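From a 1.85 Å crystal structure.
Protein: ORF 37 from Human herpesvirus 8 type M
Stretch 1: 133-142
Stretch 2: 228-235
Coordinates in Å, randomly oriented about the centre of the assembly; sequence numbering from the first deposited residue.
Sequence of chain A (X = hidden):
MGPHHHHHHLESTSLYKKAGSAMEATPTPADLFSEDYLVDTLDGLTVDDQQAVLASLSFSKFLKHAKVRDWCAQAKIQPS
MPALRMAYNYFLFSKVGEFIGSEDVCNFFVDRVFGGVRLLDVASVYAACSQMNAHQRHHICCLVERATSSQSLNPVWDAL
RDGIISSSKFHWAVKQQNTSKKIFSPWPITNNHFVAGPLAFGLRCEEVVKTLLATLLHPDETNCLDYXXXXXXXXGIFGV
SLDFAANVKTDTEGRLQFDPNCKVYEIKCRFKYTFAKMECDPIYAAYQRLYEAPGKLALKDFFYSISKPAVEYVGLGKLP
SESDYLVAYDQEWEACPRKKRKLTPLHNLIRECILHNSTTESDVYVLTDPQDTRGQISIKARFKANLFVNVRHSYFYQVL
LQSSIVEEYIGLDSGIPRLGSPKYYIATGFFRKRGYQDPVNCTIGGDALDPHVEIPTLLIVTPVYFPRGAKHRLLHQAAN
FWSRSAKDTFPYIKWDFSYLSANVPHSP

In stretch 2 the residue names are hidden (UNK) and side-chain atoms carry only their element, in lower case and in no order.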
ATOM      1  N   ASN A 133       1.902   0.090  26.219  1.00 19.10           N
ATOM      2  CA  ASN A 133       0.804  -0.821  25.919  1.00 20.50           C
ATOM      3  C   ASN A 133       0.425  -0.729  24.418  1.00 21.01           C
ATOM      4  O   ASN A 133       0.968   0.124  23.696  1.00 20.61           O
ATOM      5  CB  ASN A 133      -0.384  -0.582  26.855  1.00 21.00           C
ATOM      6  CG  ASN A 133      -0.948   0.830  26.770  1.00 21.25           C
ATOM      7  OD1 ASN A 133      -1.293   1.316  25.703  1.00 21.46           O
ATOM      8  ND2 ASN A 133      -1.116   1.465  27.917  1.00 24.10           N
ATOM      9  N   ALA A 134      -0.471  -1.615  23.964  1.00 21.01           N
ATOM     10  CA  ALA A 134      -0.791  -1.731  22.532  1.00 20.95           C
ATOM     11  C   ALA A 134      -1.537  -0.487  22.051  1.00 20.77           C
ATOM     12  O   ALA A 134      -1.394  -0.102  20.879  1.00 19.45           O
ATOM     13  CB  ALA A 134      -1.619  -3.027  22.255  1.00 21.36           C
ATOM     14  N   HIS A 135      -2.322   0.137  22.937  1.00 20.66           N
ATOM     15  CA  HIS A 135      -3.032   1.387  22.596  1.00 21.30           C
ATOM     16  C   HIS A 135      -2.107   2.604  22.401  1.00 20.18           C
ATOM     17  O   HIS A 135      -2.331   3.420  21.486  1.00 18.65           O
ATOM     18  CB  HIS A 135      -4.207   1.655  23.546  1.00 23.42           C
ATOM     19  CG  HIS A 135      -5.140   0.489  23.637  1.00 29.22           C
ATOM     20  ND1 HIS A 135      -5.939   0.098  22.579  1.00 33.97           N
ATOM     21  CD2 HIS A 135      -5.331  -0.430  24.614  1.00 33.22           C
ATOM     22  CE1 HIS A 135      -6.605  -0.994  22.914  1.00 33.28           C
ATOM     23  NE2 HIS A 135      -6.255  -1.333  24.143  1.00 36.48           N
ATOM     24  N   GLN A 136      -1.054   2.687  23.204  1.00 17.78           N
ATOM     25  CA  GLN A 136       0.025   3.667  22.982  1.00 17.09           C
ATOM     26  C   GLN A 136       0.788   3.450  21.670  1.00 16.42           C
ATOM     27  O   GLN A 136       1.106   4.414  20.979  1.00 16.20           O
ATOM     28  CB  GLN A 136       0.998   3.692  24.164  1.00 17.39           C
ATOM     29  CG  GLN A 136       0.306   4.241  25.427  1.00 17.02           C
ATOM     30  CD  GLN A 136       1.092   4.029  26.703  1.00 19.63           C
ATOM     31  OE1 GLN A 136       1.924   3.111  26.813  1.00 19.13           O
ATOM     32  NE2 GLN A 136       0.827   4.881  27.684  1.00 21.24           N
ATOM     33  N   ARG A 137       1.091   2.192  21.338  1.00 15.22           N
ATOM     34  CA  ARG A 137       1.792   1.915  20.100  1.00 15.28           C
ATOM     35  C   ARG A 137       0.876   2.282  18.924  1.00 14.97           C
ATOM     36  O   ARG A 137       1.302   2.903  17.945  1.00 15.45           O
ATOM     37  CB  ARG A 137       2.229   0.449  20.043  1.00 15.30           C
ATOM     38  CG  ARG A 137       3.386   0.113  20.995  1.00 16.00           C
ATOM     39  CD  ARG A 137       4.062  -1.244  20.648  1.00 17.05           C
ATOM     40  NE  ARG A 137       3.123  -2.365  20.733  1.00 19.13           N
ATOM     41  CZ  ARG A 137       2.760  -3.007  21.836  1.00 24.19           C
ATOM     42  NH1 ARG A 137       3.248  -2.670  23.029  1.00 22.98           N
ATOM     43  NH2 ARG A 137       1.890  -4.008  21.739  1.00 26.16           N
ATOM     44  N   HIS A 138      -0.386   1.899  19.040  1.00 14.81           N
ATOM     45  CA  HIS A 138      -1.413   2.261  18.059  1.00 15.70           C
ATOM     46  C   HIS A 138      -1.491   3.773  17.850  1.00 14.95           C
ATOM     47  O   HIS A 138      -1.551   4.275  16.696  1.00 12.95           O
ATOM     48  CB  HIS A 138      -2.782   1.733  18.503  1.00 15.59           C
ATOM     49  CG  HIS A 138      -3.890   2.046  17.538  1.00 18.92           C
ATOM     50  ND1 HIS A 138      -5.088   2.593  17.933  1.00 21.12           N
ATOM     51  CD2 HIS A 138      -3.972   1.894  16.196  1.00 21.79           C
ATOM     52  CE1 HIS A 138      -5.860   2.772  16.877  1.00 22.07           C
ATOM     53  NE2 HIS A 138      -5.206   2.356  15.811  1.00 20.66           N
ATOM     54  N   HIS A 139      -1.505   4.506  18.957  1.00 15.15           N
ATOM     55  CA  HIS A 139      -1.536   5.963  18.876  1.00 16.31           C
ATOM     56  C   HIS A 139      -0.306   6.542  18.144  1.00 15.95           C
ATOM     57  O   HIS A 139      -0.474   7.368  17.247  1.00 15.21           O
ATOM     58  CB  HIS A 139      -1.727   6.616  20.249  1.00 17.09           C
ATOM     59  CG  HIS A 139      -1.885   8.096  20.161  1.00 20.93           C
ATOM     60  ND1 HIS A 139      -3.106   8.703  19.974  1.00 27.07           N
ATOM     61  CD2 HIS A 139      -0.973   9.094  20.209  1.00 23.67           C
ATOM     62  CE1 HIS A 139      -2.945  10.015  19.944  1.00 26.73           C
ATOM     63  NE2 HIS A 139      -1.657  10.275  20.068  1.00 27.58           N
ATOM     64  N   ILE A 140       0.891   6.068  18.474  1.00 16.03           N
ATOM     65  CA  ILE A 140       2.107   6.463  17.756  1.00 15.33           C
ATOM     66  C   ILE A 140       2.023   6.179  16.231  1.00 15.71           C
ATOM     67  O   ILE A 140       2.317   7.043  15.378  1.00 14.22           O
ATOM     68  CB  ILE A 140       3.382   5.847  18.418  1.00 16.82           C
ATOM     69  CG1 ILE A 140       3.700   6.495  19.808  1.00 17.68           C
ATOM     70  CG2 ILE A 140       4.579   5.880  17.454  1.00 17.26           C
ATOM     71  CD1 ILE A 140       3.994   7.963  19.760  1.00 21.46           C
ATOM     72  N   CYS A 141       1.602   4.969  15.875  1.00 16.47           N
ATOM     73  CA  CYS A 141       1.505   4.585  14.473  1.00 16.33           C
ATOM     74  C   CYS A 141       0.511   5.453  13.691  1.00 16.77           C
ATOM     75  O   CYS A 141       0.750   5.821  12.517  1.00 16.52           O
ATOM     76  CB  CYS A 141       1.174   3.098  14.385  1.00 16.55           C
ATOM     77  SG  CYS A 141       2.548   2.050  14.952  1.00 21.03           S
ATOM     78  N   CYS A 142      -0.578   5.818  14.355  1.00 15.60           N
ATOM     79  CA  CYS A 142      -1.565   6.734  13.787  1.00 16.02           C
ATOM     80  C   CYS A 142      -0.989   8.135  13.578  1.00 16.41           C
ATOM     81  O   CYS A 142      -1.312   8.794  12.578  1.00 17.66           O
ATOM     82  CB  CYS A 142      -2.798   6.824  14.683  1.00 16.53           C
ATOM     83  SG  CYS A 142      -3.842   5.350  14.579  1.00 19.59           S
ATOM     84  N   UNK A 228      -0.956   8.109   4.840  1.00 19.50           N
ATOM     85  CA  UNK A 228       0.473   7.978   5.072  1.00 18.67           C
ATOM     86  C   UNK A 228       0.862   6.511   5.247  1.00 18.58           C
ATOM     87  O   UNK A 228       0.166   5.599   4.792  1.00 18.39           O
ATOM     88  N   UNK A 229       1.994   6.289   5.898  1.00 16.72           N
ATOM     89  CA  UNK A 229       2.479   4.948   6.071  1.00 15.59           C
ATOM     90  C   UNK A 229       2.042   4.398   7.451  1.00 14.80           C
ATOM     91  O   UNK A 229       2.338   4.993   8.476  1.00 14.60           O
ATOM     92  c   UNK A 229       5.943   1.760   6.713  1.00 18.51           C
ATOM     93  c   UNK A 229       4.565   3.543   5.869  1.00 16.37           C
ATOM     94  c   UNK A 229       4.008   4.935   6.009  1.00 15.18           C
ATOM     95  c   UNK A 229       5.422   3.036   6.822  1.00 16.23           C
ATOM     96  c   UNK A 229       5.592   0.946   5.635  1.00 17.32           C
ATOM     97  c   UNK A 229       4.202   2.737   4.781  1.00 16.97           C
ATOM     98  c   UNK A 229       4.736   1.409   4.646  1.00 16.24           C
ATOM     99  N   UNK A 230       1.316   3.288   7.433  1.00 14.60           N
ATOM    100  CA  UNK A 230       0.768   2.682   8.633  1.00 15.42           C
ATOM    101  C   UNK A 230       1.607   1.481   9.027  1.00 14.91           C
ATOM    102  O   UNK A 230       1.434   0.407   8.444  1.00 14.05           O
ATOM    103  c   UNK A 230      -3.061   1.801   6.497  1.00 27.51           C
ATOM    104  c   UNK A 230      -0.656   2.216   8.357  1.00 16.47           C
ATOM    105  s   UNK A 230      -3.247   3.162   7.586  1.00 24.64           S
ATOM    106  c   UNK A 230      -1.584   3.418   8.213  1.00 18.16           C
ATOM    107  N   UNK A 231       2.473   1.655  10.029  1.00 13.86           N
ATOM    108  CA  UNK A 231       3.268   0.560  10.574  1.00 15.03           C
ATOM    109  C   UNK A 231       2.314  -0.340  11.422  1.00 15.93           C
ATOM    110  O   UNK A 231       1.316   0.167  11.988  1.00 15.55           O
ATOM    111  c   UNK A 231       6.175   2.923  11.733  1.00 17.55           C
ATOM    112  o   UNK A 231       7.332   2.559  11.986  1.00 18.14           O
ATOM    113  c   UNK A 231       4.372   1.133  11.469  1.00 15.15           C
ATOM    114  c   UNK A 231       5.303   2.130  10.756  1.00 17.34           C
ATOM    115  n   UNK A 231       5.620   4.013  12.283  1.00 20.06           N
ATOM    116  N   UNK A 232       2.592  -1.636  11.514  1.00 15.21           N
ATOM    117  CA  UNK A 232       1.918  -2.505  12.484  1.00 16.28           C
ATOM    118  C   UNK A 232       2.314  -2.175  13.935  1.00 16.75           C
ATOM    119  O   UNK A 232       3.470  -2.345  14.316  1.00 16.82           O
ATOM    120  c   UNK A 232       2.200  -4.004  12.217  1.00 17.02           C
ATOM    121  o   UNK A 232       1.838  -4.779  13.380  1.00 18.05           O
ATOM    122  N   UNK A 233       1.347  -1.737  14.779  1.00 17.40           N
ATOM    123  CA  UNK A 233       1.723  -1.470  16.182  1.00 18.23           C
ATOM    124  C   UNK A 233       1.984  -2.739  16.989  1.00 19.10           C
ATOM    125  O   UNK A 233       2.593  -2.670  18.057  1.00 20.42           O
ATOM    126  c   UNK A 233      -0.658  -1.166  15.847  1.00 20.16           C
ATOM    127  c   UNK A 233       0.510  -0.703  16.735  1.00 18.55           C
ATOM    128  c   UNK A 233      -0.055  -1.395  14.491  1.00 18.38           C
ATOM    129  N   UNK A 234       1.525  -3.888  16.503  1.00 18.46           N
ATOM    130  CA  UNK A 234       1.652  -5.112  17.278  1.00 19.97           C
ATOM    131  C   UNK A 234       2.992  -5.810  17.053  1.00 18.45           C
ATOM    132  O   UNK A 234       3.494  -6.442  17.960  1.00 18.09           O
ATOM    133  c   UNK A 234       0.496  -6.062  16.995  1.00 20.44           C
ATOM    134  c   UNK A 234      -0.880  -5.548  17.479  1.00 26.21           C
ATOM    135  n   UNK A 234      -1.863  -6.088  19.620  1.00 36.21           N
ATOM    136  o   UNK A 234      -0.151  -4.640  19.597  1.00 36.10           O
ATOM    137  c   UNK A 234      -0.937  -5.387  18.996  1.00 32.33           C
ATOM    138  N   UNK A 235       3.593  -5.622  15.873  1.00 16.97           N
ATOM    139  CA  UNK A 235       4.905  -6.265  15.585  1.00 17.13           C
ATOM    140  C   UNK A 235       6.040  -5.350  15.112  1.00 16.29           C
ATOM    141  O   UNK A 235       7.224  -5.665  15.306  1.00 15.80           O
ATOM    142  c   UNK A 235       4.719  -7.457  14.629  1.00 17.73           C
ATOM    143  o   UNK A 235       4.499  -6.272  12.562  1.00 17.59           O
ATOM    144  c   UNK A 235       4.002  -7.077  13.348  1.00 18.16           C
ATOM    145  n   UNK A 235       2.820  -7.660  13.136  1.00 22.34           N
TER
HETATM  146  O   HOH W   1       2.640   4.256  11.181  1.00 14.09           O

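Position 228 has backbone atoms and nothing beyond CA. With no side chain to place, and with its backbone remote from the helix of stretch 1, it is Gly228.

At position 229 a single carbon leads to a closed ring of six carbons, with no heteroatom. CB comes no closer than 7.3 Å to Cys141 O and the ring lies farther off; the backbone O is 4.4 Å from Cys141 O. An aromatic ring of carbon only, without a hydroxyl, identifies Phe229.

Position 230 carries an unbranched chain of two carbons, a sulfur and a terminal carbon. The thioether is that of methionine, Met230. Its CA-to-CB bond points sideways and the end of the chain leads away from the helix, leaving it without a close contact there.

Position 231 bears three carbons in a row, the third holding one oxygen and one nitrogen. Its CB lies 4.0 Å from Cys141 SG, and its backbone O lies 3.7 Å from the same sulfur. A terminal amide on a chain of this length makes it Gln231. Its NE2 donates to water 1 at 3.2 Å, and OE1 and NE2 also find partners elsewhere in the structure.

Position 232 shows one carbon followed by one oxygen, a short hydroxyl side chain whose CA-to-CB bond points away from stretch 1; the residue is Ser232. The hydroxyl turns back on its own stretch, where OG accepts a hydrogen bond from the backbone N of position 235 at 3.2 Å.

At position 233 three carbons close a ring onto the backbone N, which defines Pro233. Its CB points toward the helix, approaching His138 N to 3.6 Å, Arg137 CB to 3.9 Å and Cys141 SG to 3.9 Å.

Position 234 again has three carbons, the third with one oxygen and one nitrogen. Its CA-to-CB bond points away, yet the chain folds back through two m rotamers so that its end comes nearer. The side-chain oxygen lies 3.0 Å from Arg137 NH2 and 3.4 Å from Ala134 CB. This is Gln234, and the oxygen is OE1.

Position 235 has two carbons, the second carrying one oxygen and one nitrogen. This shorter amide is Asn235; its CA-to-CB bond points away, and CB, its nearest side-chain atom, is 8.1 Å from Arg137 NE.

The contact combines an apolar patch with a polar clamp. Pro233 packs against the helix face formed by Arg137, His138 and Cys141, with Cys141 SG also 3.8 Å from Pro233 CA. Beside this patch, the Arg137 guanidinium presents its edge to two acceptors: NE donates to Pro233 O at 2.7 Å and NH2 donates to Gln234 OE1 at 3.0 Å, so one side chain engages consecutive residues of the loop. Farther along the helix, water 1 replaces direct polar contact. It donates to Cys141 O and Phe229 O, each 2.8 Å from the water O, and accepts from Gln231 N, also 2.8 Å from the water O, thereby joining the helix backbone to the incoming segment.

Stretch 2, residues 228-235: GFMQSPQN
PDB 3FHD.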